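Local atomic coordinates of racemase (Pseudovibrio sp. JE062, PDB entry 3MKC), a protein that belongs to the mandelate racemase and muconate lactonizing enzyme family of the enolase superfamily, joining an enolase-type N-terminal domain to a TIM-barrel-like C-terminal domain. Residues K66-I71 with T94-M99; Y194-R199 with N227-L232. One frame throughout, in Å; residues are numbered along the deposited sequence.

Interaction 1: K66-I71 with T94-M99; sequences KWLTNI and TQWQGM
Trp67 and Gln95 both carry CG anti to the carbonyl carbon, beside the backbone N (chi1 -59° in Trp67), and an extended second torsion carries Gln95 CD outward. Gln95 NE2 arrives at the ring edge, 3.4 Å from Trp67 CD1, with the amide and ring planes nearly perpendicular at 85°. Trp67 NE1 and Gln95 NE2 both bring N-H groups, which cannot bond each other, and a water accepts from each, 2.7 Å from Trp67 NE1; Gln95 NE2 also bonds Asp92 O. The direct polar link is made by the backbone: Trp96 N, in the short, weakly bonded helical turn 95-98, donates to Trp67 O at 2.8 Å and 156°. Beside this bond Trp96 CB packs 4.0 Å from Trp67 CB and 4.1 Å from Leu68 CB, while the indole of Trp96 leads away to an edge-to-face meeting with His65. Thr94 CG2 touches Thr69 O at 3.3 Å and packs more loosely against Ile71 CA and CD1, whereas Thr94 OG1 turns to the carbonyls of Met90 and Tyr91 in helix 83-93. A second water donates to Thr69 O and accepts from Gln97 NE2. With one direct hydrogen bond and two bridging waters, this loop of the N-terminal domain meets segment 94-99 through a partly hydrated seam: one water joins two donors, the other spans a donor and an acceptor.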
# COMPACT_ATOMS: atom_id res chain seq x y z
N LYS A 66 -25.74 14.00 11.36
CA LYS A 66 -25.79 13.03 10.28
C LYS A 66 -24.47 12.75 9.58
O LYS A 66 -24.16 11.61 9.25
CB LYS A 66 -26.82 13.44 9.23
CG LYS A 66 -26.96 12.42 8.11
CD LYS A 66 -28.02 12.80 7.10
CE LYS A 66 -28.11 11.75 6.00
NZ LYS A 66 -29.14 12.11 5.00
N TRP A 67 -23.69 13.80 9.35
CA TRP A 67 -22.42 13.65 8.65
C TRP A 67 -21.18 13.67 9.54
O TRP A 67 -20.06 13.58 9.04
CB TRP A 67 -22.31 14.73 7.57
CG TRP A 67 -23.44 14.66 6.58
CD1 TRP A 67 -23.61 13.72 5.60
CD2 TRP A 67 -24.57 15.54 6.49
NE1 TRP A 67 -24.78 13.95 4.92
CE2 TRP A 67 -25.39 15.06 5.45
CE3 TRP A 67 -24.97 16.68 7.20
CZ2 TRP A 67 -26.59 15.68 5.09
CZ3 TRP A 67 -26.17 17.30 6.84
CH2 TRP A 67 -26.96 16.80 5.80
N LEU A 68 -21.38 13.79 10.85
CA LEU A 68 -20.27 13.81 11.80
C LEU A 68 -20.53 12.72 12.84
O LEU A 68 -20.95 12.99 13.96
CB LEU A 68 -20.16 15.19 12.46
CG LEU A 68 -18.99 15.45 13.42
CD1 LEU A 68 -17.70 15.00 12.80
CD2 LEU A 68 -18.94 16.94 13.76
N THR A 69 -20.25 11.49 12.43
CA THR A 69 -20.47 10.33 13.27
C THR A 69 -19.16 9.64 13.63
O THR A 69 -18.17 9.77 12.91
CB THR A 69 -21.35 9.33 12.50
OG1 THR A 69 -22.46 10.03 11.93
CG2 THR A 69 -21.87 8.23 13.42
N ASN A 70 -19.15 8.93 14.75
CA ASN A 70 -17.96 8.20 15.13
C ASN A 70 -17.84 7.13 14.03
O ASN A 70 -18.85 6.54 13.64
CB ASN A 70 -18.15 7.55 16.51
CG ASN A 70 -16.98 6.67 16.89
OD1 ASN A 70 -16.86 5.55 16.40
ND2 ASN A 70 -16.10 7.18 17.75
N ILE A 71 -16.63 6.89 13.54
CA ILE A 71 -16.41 5.94 12.45
C ILE A 71 -16.89 4.51 12.71
O ILE A 71 -17.48 3.87 11.83
CB ILE A 71 -14.91 5.90 12.04
CG1 ILE A 71 -14.67 4.91 10.89
CG2 ILE A 71 -14.06 5.50 13.22
CD1 ILE A 71 -15.34 5.30 9.61
N THR A 94 -19.67 9.95 7.97
CA THR A 94 -18.51 10.72 8.40
C THR A 94 -18.06 11.78 7.38
O THR A 94 -16.96 12.31 7.50
CB THR A 94 -17.33 9.79 8.66
OG1 THR A 94 -17.05 9.06 7.45
CG2 THR A 94 -17.66 8.79 9.78
N GLN A 95 -18.90 12.08 6.40
CA GLN A 95 -18.54 13.05 5.38
C GLN A 95 -18.04 14.40 5.88
O GLN A 95 -17.19 15.03 5.24
CB GLN A 95 -19.72 13.30 4.45
CG GLN A 95 -20.13 12.12 3.61
CD GLN A 95 -21.32 12.46 2.74
OE1 GLN A 95 -21.21 13.27 1.82
NE2 GLN A 95 -22.46 11.85 3.04
N TRP A 96 -18.57 14.87 7.01
CA TRP A 96 -18.15 16.17 7.51
C TRP A 96 -16.65 16.29 7.75
O TRP A 96 -16.08 17.36 7.55
CB TRP A 96 -18.91 16.56 8.79
CG TRP A 96 -18.87 18.05 9.01
CD1 TRP A 96 -18.09 18.73 9.91
CD2 TRP A 96 -19.59 19.04 8.27
NE1 TRP A 96 -18.28 20.09 9.76
CE2 TRP A 96 -19.19 20.31 8.77
CE3 TRP A 96 -20.53 18.99 7.23
CZ2 TRP A 96 -19.70 21.51 8.26
CZ3 TRP A 96 -21.04 20.19 6.72
CH2 TRP A 96 -20.62 21.43 7.24
N GLN A 97 -16.01 15.20 8.17
CA GLN A 97 -14.57 15.26 8.42
C GLN A 97 -13.77 14.04 7.97
O GLN A 97 -12.60 13.92 8.32
CB GLN A 97 -14.29 15.52 9.91
CG GLN A 97 -14.89 14.49 10.87
CD GLN A 97 -14.63 14.84 12.34
OE1 GLN A 97 -14.36 15.99 12.67
NE2 GLN A 97 -14.74 13.85 13.22
N GLY A 98 -14.38 13.14 7.21
CA GLY A 98 -13.65 11.96 6.79
C GLY A 98 -13.69 11.58 5.32
O GLY A 98 -13.27 10.48 4.97
N MSE A 99 -14.16 12.47 4.46
CA MSE A 99 -14.24 12.16 3.04
C MSE A 99 -12.89 12.03 2.38
O MSE A 99 -12.75 11.37 1.36
CB MSE A 99 -15.05 13.21 2.28
CG MSE A 99 -16.54 13.03 2.41
SE MSE A 99 -17.46 14.14 1.17
CE MSE A 99 -16.94 15.82 1.91
O HOH W 1 -25.22 12.86 2.47
O HOH W 2 -15.93 11.08 12.16

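Interaction 2: Y194-R199 with N227-L232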
# COMPACT_ATOMS: atom_id res chain seq x y z
N TYR A 194 23.67 8.59 -11.27
CA TYR A 194 23.30 7.70 -10.18
C TYR A 194 22.49 6.49 -10.65
O TYR A 194 22.85 5.34 -10.40
CB TYR A 194 22.50 8.50 -9.16
CG TYR A 194 21.91 7.74 -8.01
CD1 TYR A 194 22.72 7.11 -7.07
CD2 TYR A 194 20.52 7.70 -7.81
CE1 TYR A 194 22.17 6.47 -5.96
CE2 TYR A 194 19.97 7.06 -6.71
CZ TYR A 194 20.79 6.45 -5.79
OH TYR A 194 20.24 5.84 -4.69
N LEU A 195 21.39 6.77 -11.34
CA LEU A 195 20.53 5.71 -11.83
C LEU A 195 21.24 4.84 -12.85
O LEU A 195 20.96 3.66 -12.96
CB LEU A 195 19.26 6.31 -12.42
CG LEU A 195 18.43 7.12 -11.41
CD1 LEU A 195 17.19 7.69 -12.09
CD2 LEU A 195 18.03 6.23 -10.24
N ARG A 196 22.17 5.43 -13.59
CA ARG A 196 22.91 4.66 -14.58
C ARG A 196 23.83 3.67 -13.88
O ARG A 196 24.02 2.54 -14.34
CB ARG A 196 23.72 5.59 -15.49
CG ARG A 196 22.88 6.25 -16.56
CD ARG A 196 23.67 7.29 -17.34
NE ARG A 196 22.87 7.80 -18.45
CZ ARG A 196 22.43 7.04 -19.44
NH1 ARG A 196 22.72 5.75 -19.46
NH2 ARG A 196 21.69 7.56 -20.41
N GLU A 197 24.40 4.10 -12.75
CA GLU A 197 25.30 3.23 -12.00
C GLU A 197 24.54 2.10 -11.33
O GLU A 197 25.00 0.96 -11.32
CB GLU A 197 26.07 4.04 -10.95
CG GLU A 197 26.99 5.08 -11.56
CD GLU A 197 27.99 4.47 -12.53
OE1 GLU A 197 28.85 3.69 -12.09
OE2 GLU A 197 27.90 4.78 -13.74
N LEU A 198 23.37 2.41 -10.78
CA LEU A 198 22.57 1.40 -10.11
C LEU A 198 22.06 0.37 -11.11
O LEU A 198 22.03 -0.82 -10.83
CB LEU A 198 21.40 2.04 -9.37
CG LEU A 198 21.78 2.98 -8.22
CD1 LEU A 198 20.53 3.44 -7.50
CD2 LEU A 198 22.70 2.24 -7.25
N ARG A 199 21.66 0.85 -12.29
CA ARG A 199 21.17 -0.05 -13.33
C ARG A 199 22.33 -0.91 -13.82
O ARG A 199 22.15 -2.07 -14.17
CB ARG A 199 20.59 0.75 -14.50
CG ARG A 199 20.27 -0.10 -15.72
CD ARG A 199 19.33 -1.24 -15.38
NE ARG A 199 17.98 -1.03 -15.89
CZ ARG A 199 16.98 -1.88 -15.72
NH1 ARG A 199 17.17 -3.01 -15.05
NH2 ARG A 199 15.79 -1.61 -16.24
N ASN A 227 13.99 11.79 -20.15
CA ASN A 227 14.29 11.52 -21.54
C ASN A 227 15.74 11.08 -21.74
O ASN A 227 16.02 10.27 -22.62
CB ASN A 227 13.99 12.75 -22.41
CG ASN A 227 12.50 12.93 -22.63
OD1 ASN A 227 11.74 11.97 -22.61
ND2 ASN A 227 12.08 14.17 -22.87
N SER A 228 16.65 11.58 -20.92
CA SER A 228 18.06 11.23 -21.06
C SER A 228 18.42 9.84 -20.54
O SER A 228 19.51 9.34 -20.83
CB SER A 228 18.94 12.27 -20.36
OG SER A 228 18.85 12.15 -18.95
N ILE A 229 17.52 9.22 -19.78
CA ILE A 229 17.80 7.88 -19.26
C ILE A 229 16.85 6.84 -19.82
O ILE A 229 16.59 5.81 -19.19
CB ILE A 229 17.75 7.85 -17.72
CG1 ILE A 229 16.35 8.26 -17.24
CG2 ILE A 229 18.82 8.78 -17.15
CD1 ILE A 229 16.20 8.19 -15.73
N GLU A 230 16.33 7.12 -21.01
CA GLU A 230 15.41 6.21 -21.67
C GLU A 230 16.09 4.86 -21.90
O GLU A 230 15.46 3.81 -21.79
CB GLU A 230 14.97 6.83 -23.01
CG GLU A 230 13.74 6.18 -23.62
CD GLU A 230 13.24 6.90 -24.86
OE1 GLU A 230 12.78 8.06 -24.74
OE2 GLU A 230 13.32 6.31 -25.96
N ASP A 231 17.39 4.89 -22.19
CA ASP A 231 18.14 3.66 -22.43
C ASP A 231 18.19 2.73 -21.22
O ASP A 231 18.41 1.52 -21.37
CB ASP A 231 19.56 4.00 -22.89
CG ASP A 231 20.30 4.86 -21.88
OD1 ASP A 231 19.76 5.92 -21.50
OD2 ASP A 231 21.40 4.47 -21.47
N LEU A 232 17.99 3.27 -20.02
CA LEU A 232 18.01 2.46 -18.81
C LEU A 232 16.77 1.57 -18.73
O LEU A 232 16.69 0.66 -17.92
CB LEU A 232 18.09 3.35 -17.57
CG LEU A 232 19.36 4.20 -17.46
CD1 LEU A 232 19.36 4.93 -16.13
CD2 LEU A 232 20.59 3.31 -17.59
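Arg196 reaches from helix 188-202 to Asp231 and illustrates how one long side chain can serve an apolar and an ionic contact in turn. Its CB leads to a CG held anti to the carbonyl carbon (chi1 -79°), and this methylene rests on the fork of Leu232, 3.8 Å from Leu232 CD1 and almost as near CD2. The chain stays extended from CG to NE, where Ile229 CG2 is a looser neighbour. At the tip, the guanidinium grips the carboxylate end-on. Arg196 NH1 donates to the syn lone pair of Asp231 OD2 at 2.7 Å, a nearly straight bond (163°) in the guanidinium plane, and Arg196 NH2 donates to Asp231 OD1 at 2.8 Å, tilted from that plane. The two flat groups stand 31° apart rather than coplanar. Arg196 NH2 also makes a weak bond to Ser228 O, and Leu232 CG lies over one face of the guanidinium.

One turn on, Arg199 approaches side-on: its NE (2.9 Å) and NH2 (3.0 Å) both donate to Leu232 O, giving that carbonyl two bonds close to the guanidinium plane. Its NH1 bonds Thr206 O and Gly203 O, tying the loop before strand 207-211 to the same group. Nearer that strand, Leu195 CD1 meets Ile229 CD1 at 3.8 Å, and Leu195 CB packs on Leu232 CD1 at 4.0 Å.

Helix 188-202 links the parallel strands 175-179 and 207-211, and helix 219-228 links 207-211 with 236-238, so the contact joins successive beta-alpha units of the barrel-like domain: the first helix packs against the turn through which the second returns to its strand, with Leu195 also reaching Met208 and Val210.

Interactions 1 and 2 belong to different domains and lie on opposite sides of the centre of the chain, their own centres about 46 Å apart and their nearest atoms about 33 Å apart. They come in series along the sequence, the N-terminal contact closing before the barrel contact opens, and they do not touch. Both are local packing, each joining segments fewer than thirty residues apart. They differ in place: 66-71 with 94-99 joins a loop to the chain just after helix 83-93, 194-199 with 227-232 joins successive beta-alpha units. In this superfamily the active site lies where the barrel mouth meets the N-terminal domain; no ligand or site residue is identified at either contact.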